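Local structure of mitotic checkpoint control protein kinase BUB1 (Drosophila melanogaster, 6JKK) at residues 17-22 / 91-96; 38-43 / 84-89. The protein acts in the mitotic checkpoint and phosphorylates CENP-E to promote end-on capture of spindle microtubules through this kinase domain, which probably binds ATP. One frame throughout, in Å; residues are numbered along the deposited sequence.

Interaction 1: 17-22 / 91-96; sequences SLLESI and NYWEFY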
loop_
_atom_site.group_PDB
_atom_site.type_symbol
_atom_site.label_atom_id
_atom_site.label_comp_id
_atom_site.label_asym_id
_atom_site.label_seq_id
_atom_site.Cartn_x
_atom_site.Cartn_y
_atom_site.Cartn_z
ATOM N N SER A 17 11.380 11.516 -18.475
ATOM C CA SER A 17 12.516 12.414 -18.283
ATOM C C SER A 17 13.356 12.011 -17.075
ATOM O O SER A 17 14.586 11.976 -17.145
ATOM C CB SER A 17 12.033 13.858 -18.121
ATOM O OG SER A 17 12.956 14.626 -17.367
ATOM N N LEU A 18 12.682 11.704 -15.971
ATOM C CA LEU A 18 13.366 11.340 -14.734
ATOM C C LEU A 18 14.165 10.051 -14.895
ATOM O O LEU A 18 15.330 9.977 -14.488
ATOM C CB LEU A 18 12.362 11.205 -13.586
ATOM C CG LEU A 18 11.685 12.496 -13.122
ATOM C CD1 LEU A 18 10.562 12.204 -12.141
ATOM C CD2 LEU A 18 12.705 13.434 -12.507
ATOM N N LEU A 19 13.532 9.039 -15.487
ATOM C CA LEU A 19 14.184 7.749 -15.700
ATOM C C LEU A 19 15.384 7.891 -16.633
ATOM O O LEU A 19 16.423 7.245 -16.441
ATOM C CB LEU A 19 13.189 6.722 -16.251
ATOM C CG LEU A 19 12.085 6.321 -15.269
ATOM C CD1 LEU A 19 11.145 5.293 -15.885
ATOM C CD2 LEU A 19 12.702 5.787 -13.983
ATOM N N GLU A 20 15.248 8.739 -17.645
ATOM C CA GLU A 20 16.362 8.972 -18.557
ATOM C C GLU A 20 17.482 9.756 -17.874
ATOM O O GLU A 20 18.657 9.540 -18.164
ATOM C CB GLU A 20 15.886 9.657 -19.845
ATOM C CG GLU A 20 15.303 8.677 -20.863
ATOM C CD GLU A 20 14.287 9.316 -21.790
ATOM O OE1 GLU A 20 14.199 10.562 -21.805
ATOM O OE2 GLU A 20 13.573 8.572 -22.499
ATOM N N SER A 21 17.121 10.639 -16.944
ATOM C CA SER A 21 18.118 11.458 -16.252
ATOM C C SER A 21 19.051 10.611 -15.379
ATOM O O SER A 21 20.180 11.012 -15.089
ATOM C CB SER A 21 17.447 12.546 -15.408
ATOM O OG SER A 21 16.944 12.021 -14.195
ATOM N N ILE A 22 18.579 9.435 -14.976
ATOM C CA ILE A 22 19.377 8.537 -14.146
ATOM C C ILE A 22 19.800 7.269 -14.893
ATOM O O ILE A 22 20.267 6.309 -14.270
ATOM C CB ILE A 22 18.619 8.124 -12.876
ATOM C CG1 ILE A 22 17.369 7.316 -13.240
ATOM C CG2 ILE A 22 18.245 9.351 -12.052
ATOM C CD1 ILE A 22 16.642 6.780 -12.055
ATOM N N ASN A 91 5.571 -0.526 -17.621
ATOM C CA ASN A 91 5.712 0.365 -16.479
ATOM C C ASN A 91 7.120 0.243 -15.899
ATOM O O ASN A 91 7.362 -0.531 -14.967
ATOM C CB ASN A 91 4.643 0.067 -15.422
ATOM C CG ASN A 91 4.501 1.186 -14.403
ATOM O OD1 ASN A 91 5.437 1.956 -14.170
ATOM N ND2 ASN A 91 3.326 1.283 -13.791
ATOM N N TYR A 92 8.058 0.985 -16.482
ATOM C CA TYR A 92 9.431 0.982 -15.990
ATOM C C TYR A 92 9.464 1.618 -14.612
ATOM O O TYR A 92 10.224 1.195 -13.738
ATOM C CB TYR A 92 10.340 1.767 -16.934
ATOM C CG TYR A 92 10.458 1.165 -18.314
ATOM C CD1 TYR A 92 11.349 0.131 -18.567
ATOM C CD2 TYR A 92 9.675 1.630 -19.367
ATOM C CE1 TYR A 92 11.461 -0.420 -19.826
ATOM C CE2 TYR A 92 9.784 1.085 -20.634
ATOM C CZ TYR A 92 10.677 0.057 -20.849
ATOM O OH TYR A 92 10.796 -0.507 -22.096
ATOM N N TRP A 93 8.627 2.635 -14.425
ATOM C CA TRP A 93 8.620 3.422 -13.194
ATOM C C TRP A 93 8.371 2.570 -11.960
ATOM O O TRP A 93 9.031 2.741 -10.931
ATOM C CB TRP A 93 7.570 4.531 -13.291
ATOM C CG TRP A 93 7.508 5.423 -12.084
ATOM C CD1 TRP A 93 6.539 5.434 -11.109
ATOM C CD2 TRP A 93 8.454 6.435 -11.722
ATOM N NE1 TRP A 93 6.833 6.396 -10.166
ATOM C CE2 TRP A 93 7.999 7.024 -10.522
ATOM C CE3 TRP A 93 9.640 6.903 -12.299
ATOM C CZ2 TRP A 93 8.698 8.059 -9.891
ATOM C CZ3 TRP A 93 10.328 7.924 -11.672
ATOM C CH2 TRP A 93 9.858 8.493 -10.482
ATOM N N GLU A 94 7.414 1.654 -12.057
ATOM C CA GLU A 94 7.125 0.765 -10.941
ATOM C C GLU A 94 8.363 -0.043 -10.520
ATOM O O GLU A 94 8.640 -0.188 -9.325
ATOM C CB GLU A 94 5.956 -0.156 -11.286
ATOM C CG GLU A 94 5.671 -1.204 -10.233
ATOM C CD GLU A 94 4.391 -1.944 -10.519
ATOM O OE1 GLU A 94 3.764 -1.661 -11.563
ATOM O OE2 GLU A 94 4.016 -2.797 -9.698
ATOM N N PHE A 95 9.114 -0.539 -11.503
ATOM C CA PHE A 95 10.328 -1.307 -11.249
ATOM C C PHE A 95 11.343 -0.396 -10.555
ATOM O O PHE A 95 11.958 -0.790 -9.559
ATOM C CB PHE A 95 10.884 -1.875 -12.569
ATOM C CG PHE A 95 11.918 -2.970 -12.400
ATOM C CD1 PHE A 95 12.052 -3.660 -11.198
ATOM C CD2 PHE A 95 12.773 -3.296 -13.456
ATOM C CE1 PHE A 95 13.014 -4.665 -11.052
ATOM C CE2 PHE A 95 13.734 -4.296 -13.323
ATOM C CZ PHE A 95 13.861 -4.979 -12.121
ATOM N N TYR A 96 11.491 0.833 -11.052
ATOM C CA TYR A 96 12.404 1.799 -10.431
ATOM C C TYR A 96 12.096 2.032 -8.948
ATOM O O TYR A 96 12.991 1.929 -8.108
ATOM C CB TYR A 96 12.392 3.145 -11.177
ATOM C CG TYR A 96 13.026 4.266 -10.361
ATOM C CD1 TYR A 96 14.408 4.398 -10.279
ATOM C CD2 TYR A 96 12.237 5.180 -9.662
ATOM C CE1 TYR A 96 14.991 5.408 -9.516
ATOM C CE2 TYR A 96 12.811 6.198 -8.897
ATOM C CZ TYR A 96 14.186 6.305 -8.833
ATOM O OH TYR A 96 14.767 7.309 -8.086
#
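The indole of Trp93 has Leu19 CG in its plane at one edge, 3.9 Å from CE3. Tyr96 CD2 stands 3.9 Å above one face of the indole, displaced toward the rim. Leu18 CD1 approaches Trp93 CH2 obliquely at 4.1 Å. The phenol of Tyr96 takes Ile22 CD1 against its CE1 in a short contact of 3.3 Å, the two side chains crossing at about a right angle.

Leu19 occupies the middle of this surface. Its CG stands anti to the carbonyl carbon (chi1 -67°), and its methyls part beyond it: CD1 meets Tyr92 CB at 3.8 Å, while CD2 lies 3.7 Å from Trp93 CE3 and 3.9 Å from Tyr96 CB. An alanine here would probably leave a gap between the helices and deprive the Trp93 edge and Tyr96 CB of their apolar cover. Both rings have polar ends bound beyond the contact, Trp93 NE1 to Ser211 O and Tyr96 OH to Asp213 OD2, which helps fix their rotation.

The axes of the short helical segments 17-21 and 92-96 come within 11.1 Å at 54°. Asn91 caps helix 92-104, and Glu94 of its first turn forms a salt bridge with Lys85, the predicted ATP-binding lysine. That pairing identifies the C-helix of a protein kinase N-lobe, here covered by helix 12-21.

Interaction 2: 38-43 / 84-89; sequences GHVKRL and LKQERP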
loop_
_atom_site.group_PDB
_atom_site.type_symbol
_atom_site.label_atom_id
_atom_site.label_comp_id
_atom_site.label_asym_id
_atom_site.label_seq_id
_atom_site.Cartn_x
_atom_site.Cartn_y
_atom_site.Cartn_z
ATOM N N GLY A 38 11.847 -8.730 -26.887
ATOM C CA GLY A 38 11.162 -7.948 -27.893
ATOM C C GLY A 38 9.683 -7.870 -27.561
ATOM O O GLY A 38 9.127 -6.783 -27.381
ATOM N N HIS A 39 9.046 -9.030 -27.448
ATOM C CA HIS A 39 7.597 -9.073 -27.287
ATOM C C HIS A 39 7.183 -9.931 -26.101
ATOM O O HIS A 39 7.545 -11.108 -26.024
ATOM C CB HIS A 39 6.936 -9.604 -28.560
ATOM C CG HIS A 39 5.438 -9.664 -28.480
ATOM N ND1 HIS A 39 4.648 -8.535 -28.500
ATOM C CD2 HIS A 39 4.590 -10.716 -28.372
ATOM C CE1 HIS A 39 3.376 -8.887 -28.416
ATOM N NE2 HIS A 39 3.314 -10.204 -28.335
ATOM N N VAL A 40 6.421 -9.336 -25.184
ATOM C CA VAL A 40 5.880 -10.056 -24.042
ATOM C C VAL A 40 4.472 -10.518 -24.391
ATOM O O VAL A 40 3.631 -9.699 -24.771
ATOM C CB VAL A 40 5.821 -9.148 -22.797
ATOM C CG1 VAL A 40 4.964 -9.769 -21.711
ATOM C CG2 VAL A 40 7.216 -8.871 -22.272
ATOM N N LYS A 41 4.220 -11.823 -24.283
ATOM C CA LYS A 41 2.897 -12.377 -24.569
ATOM C C LYS A 41 1.889 -11.951 -23.509
ATOM O O LYS A 41 2.241 -11.719 -22.346
ATOM C CB LYS A 41 2.936 -13.911 -24.630
ATOM C CG LYS A 41 3.837 -14.501 -25.709
ATOM C CD LYS A 41 3.956 -16.016 -25.548
ATOM C CE LYS A 41 4.871 -16.609 -26.601
ATOM N NZ LYS A 41 6.146 -15.840 -26.696
ATOM N N ARG A 42 0.629 -11.846 -23.916
ATOM C CA ARG A 42 -0.462 -11.621 -22.983
ATOM C C ARG A 42 -0.535 -12.816 -22.033
ATOM O O ARG A 42 -0.474 -13.963 -22.472
ATOM C CB ARG A 42 -1.772 -11.450 -23.763
ATOM C CG ARG A 42 -2.925 -10.868 -22.965
ATOM C CD ARG A 42 -4.090 -10.501 -23.884
ATOM N NE ARG A 42 -3.843 -9.258 -24.613
ATOM C CZ ARG A 42 -4.451 -8.105 -24.344
ATOM N NH1 ARG A 42 -5.349 -8.042 -23.369
ATOM N NH2 ARG A 42 -4.169 -7.017 -25.051
ATOM N N LEU A 43 -0.621 -12.556 -20.733
ATOM C CA LEU A 43 -0.728 -13.640 -19.764
ATOM C C LEU A 43 -2.013 -14.417 -20.008
ATOM O O LEU A 43 -3.048 -13.829 -20.313
ATOM C CB LEU A 43 -0.718 -13.088 -18.335
ATOM C CG LEU A 43 0.604 -12.526 -17.799
ATOM C CD1 LEU A 43 0.391 -11.843 -16.449
ATOM C CD2 LEU A 43 1.638 -13.625 -17.670
ATOM N N LEU A 84 1.653 -12.491 -10.809
ATOM C CA LEU A 84 2.224 -11.974 -12.043
ATOM C C LEU A 84 1.411 -10.771 -12.490
ATOM O O LEU A 84 0.213 -10.890 -12.765
ATOM C CB LEU A 84 2.249 -13.057 -13.131
ATOM C CG LEU A 84 2.949 -14.354 -12.714
ATOM C CD1 LEU A 84 1.935 -15.430 -12.416
ATOM C CD2 LEU A 84 3.942 -14.844 -13.761
ATOM N N LYS A 85 2.058 -9.611 -12.543
ATOM C CA LYS A 85 1.370 -8.383 -12.921
ATOM C C LYS A 85 1.842 -7.905 -14.278
ATOM O O LYS A 85 3.028 -7.588 -14.465
ATOM C CB LYS A 85 1.612 -7.288 -11.881
ATOM C CG LYS A 85 0.934 -5.964 -12.215
ATOM C CD LYS A 85 1.268 -4.912 -11.170
ATOM C CE LYS A 85 0.608 -3.580 -11.474
ATOM N NZ LYS A 85 0.795 -2.640 -10.328
ATOM N N GLN A 86 0.906 -7.856 -15.220
ATOM C CA GLN A 86 1.201 -7.424 -16.575
ATOM C C GLN A 86 0.627 -6.039 -16.815
ATOM O O GLN A 86 -0.506 -5.753 -16.414
ATOM C CB GLN A 86 0.596 -8.401 -17.575
ATOM C CG GLN A 86 0.894 -8.044 -19.033
ATOM C CD GLN A 86 0.737 -9.227 -19.961
ATOM O OE1 GLN A 86 -0.334 -9.831 -20.049
ATOM N NE2 GLN A 86 1.815 -9.577 -20.651
ATOM N N GLU A 87 1.401 -5.167 -17.454
ATOM C CA GLU A 87 0.883 -3.841 -17.769
ATOM C C GLU A 87 1.347 -3.340 -19.130
ATOM O O GLU A 87 2.493 -3.560 -19.525
ATOM C CB GLU A 87 1.249 -2.834 -16.672
ATOM C CG GLU A 87 0.684 -1.436 -16.912
ATOM C CD GLU A 87 0.918 -0.490 -15.750
ATOM O OE1 GLU A 87 1.275 -0.963 -14.649
ATOM O OE2 GLU A 87 0.743 0.731 -15.944
ATOM N N ARG A 88 0.435 -2.671 -19.834
ATOM C CA ARG A 88 0.725 -1.979 -21.088
ATOM C C ARG A 88 0.325 -0.508 -20.943
ATOM O O ARG A 88 -0.752 -0.206 -20.422
ATOM C CB ARG A 88 -0.047 -2.614 -22.252
ATOM C CG ARG A 88 0.287 -4.085 -22.500
ATOM C CD ARG A 88 -0.687 -4.747 -23.467
ATOM N NE ARG A 88 -2.062 -4.499 -23.050
ATOM C CZ ARG A 88 -2.736 -5.257 -22.190
ATOM N NH1 ARG A 88 -2.173 -6.336 -21.656
ATOM N NH2 ARG A 88 -3.980 -4.934 -21.864
ATOM N N PRO A 89 1.208 0.418 -21.354
ATOM C CA PRO A 89 2.571 0.149 -21.830
ATOM C C PRO A 89 3.458 -0.274 -20.672
ATOM O O PRO A 89 3.024 -0.242 -19.522
ATOM C CB PRO A 89 3.028 1.512 -22.355
ATOM C CG PRO A 89 2.262 2.496 -21.540
ATOM C CD PRO A 89 0.915 1.862 -21.317
#
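Gln86 carries both hydrogen bonds between 38-43 and 84-89. Its CG stands anti to the backbone N (chi1 -178°) and the chain runs on extended, delivering the amide to the opposing backbone. NE2 donates to Lys41 O at 2.8 Å with an N-H...O angle of 163°, and Lys41 O lies almost in the amide plane. Leu43 N in turn donates to Gln86 OE1, also at 2.8 Å. With one end donating and the other accepting, the buried amide has its orientation defined.

The charged groups meet by stacking. The guanidinium of Arg42 lies flat on that of Arg88, the planes 30° apart; Arg42 NH2 sits 3.6 Å above the Arg88 plane, over its centre. Their like charges would probably oppose the stack.

Apolar contact comes from Leu43 CD1, which touches Gln86 CB at 3.6 Å and Leu84 CB at 4.0 Å. Separately, Val40 CG1 meets Gln86 NE2 tip to tip, a van der Waals approach to the amide's NH2 end.

The loop 38-43, which links edge strands 34-36 and 47-51, thus packs over strand 80-87 from outside the sheet. Val40 and Gln86 also rest on Val128 of strand 127-132, and Leu43 and Leu84 on Leu49 of strand 47-51.

Interactions 1 and 2 each bring an N-terminal element of the chain against the small lobe of the kinase, their centres about 18 Å apart. Interaction 1 joins two helices through aliphatic and aromatic side chains. Interaction 2 lays a loop on strand 80-87, and there a side-chain amide reads the backbone while an arginine pair forms a more exposed margin. Both are partly buried. Strand 80-87 and helix 92-104 follow each other in the chain, and a salt bridge joins them, Glu94 OE2 to Lys85 NZ at 3.3 Å. Lys85 starts away from 38-43 and reaches the other way, to Glu94 and to Asp207 of the DFG motif.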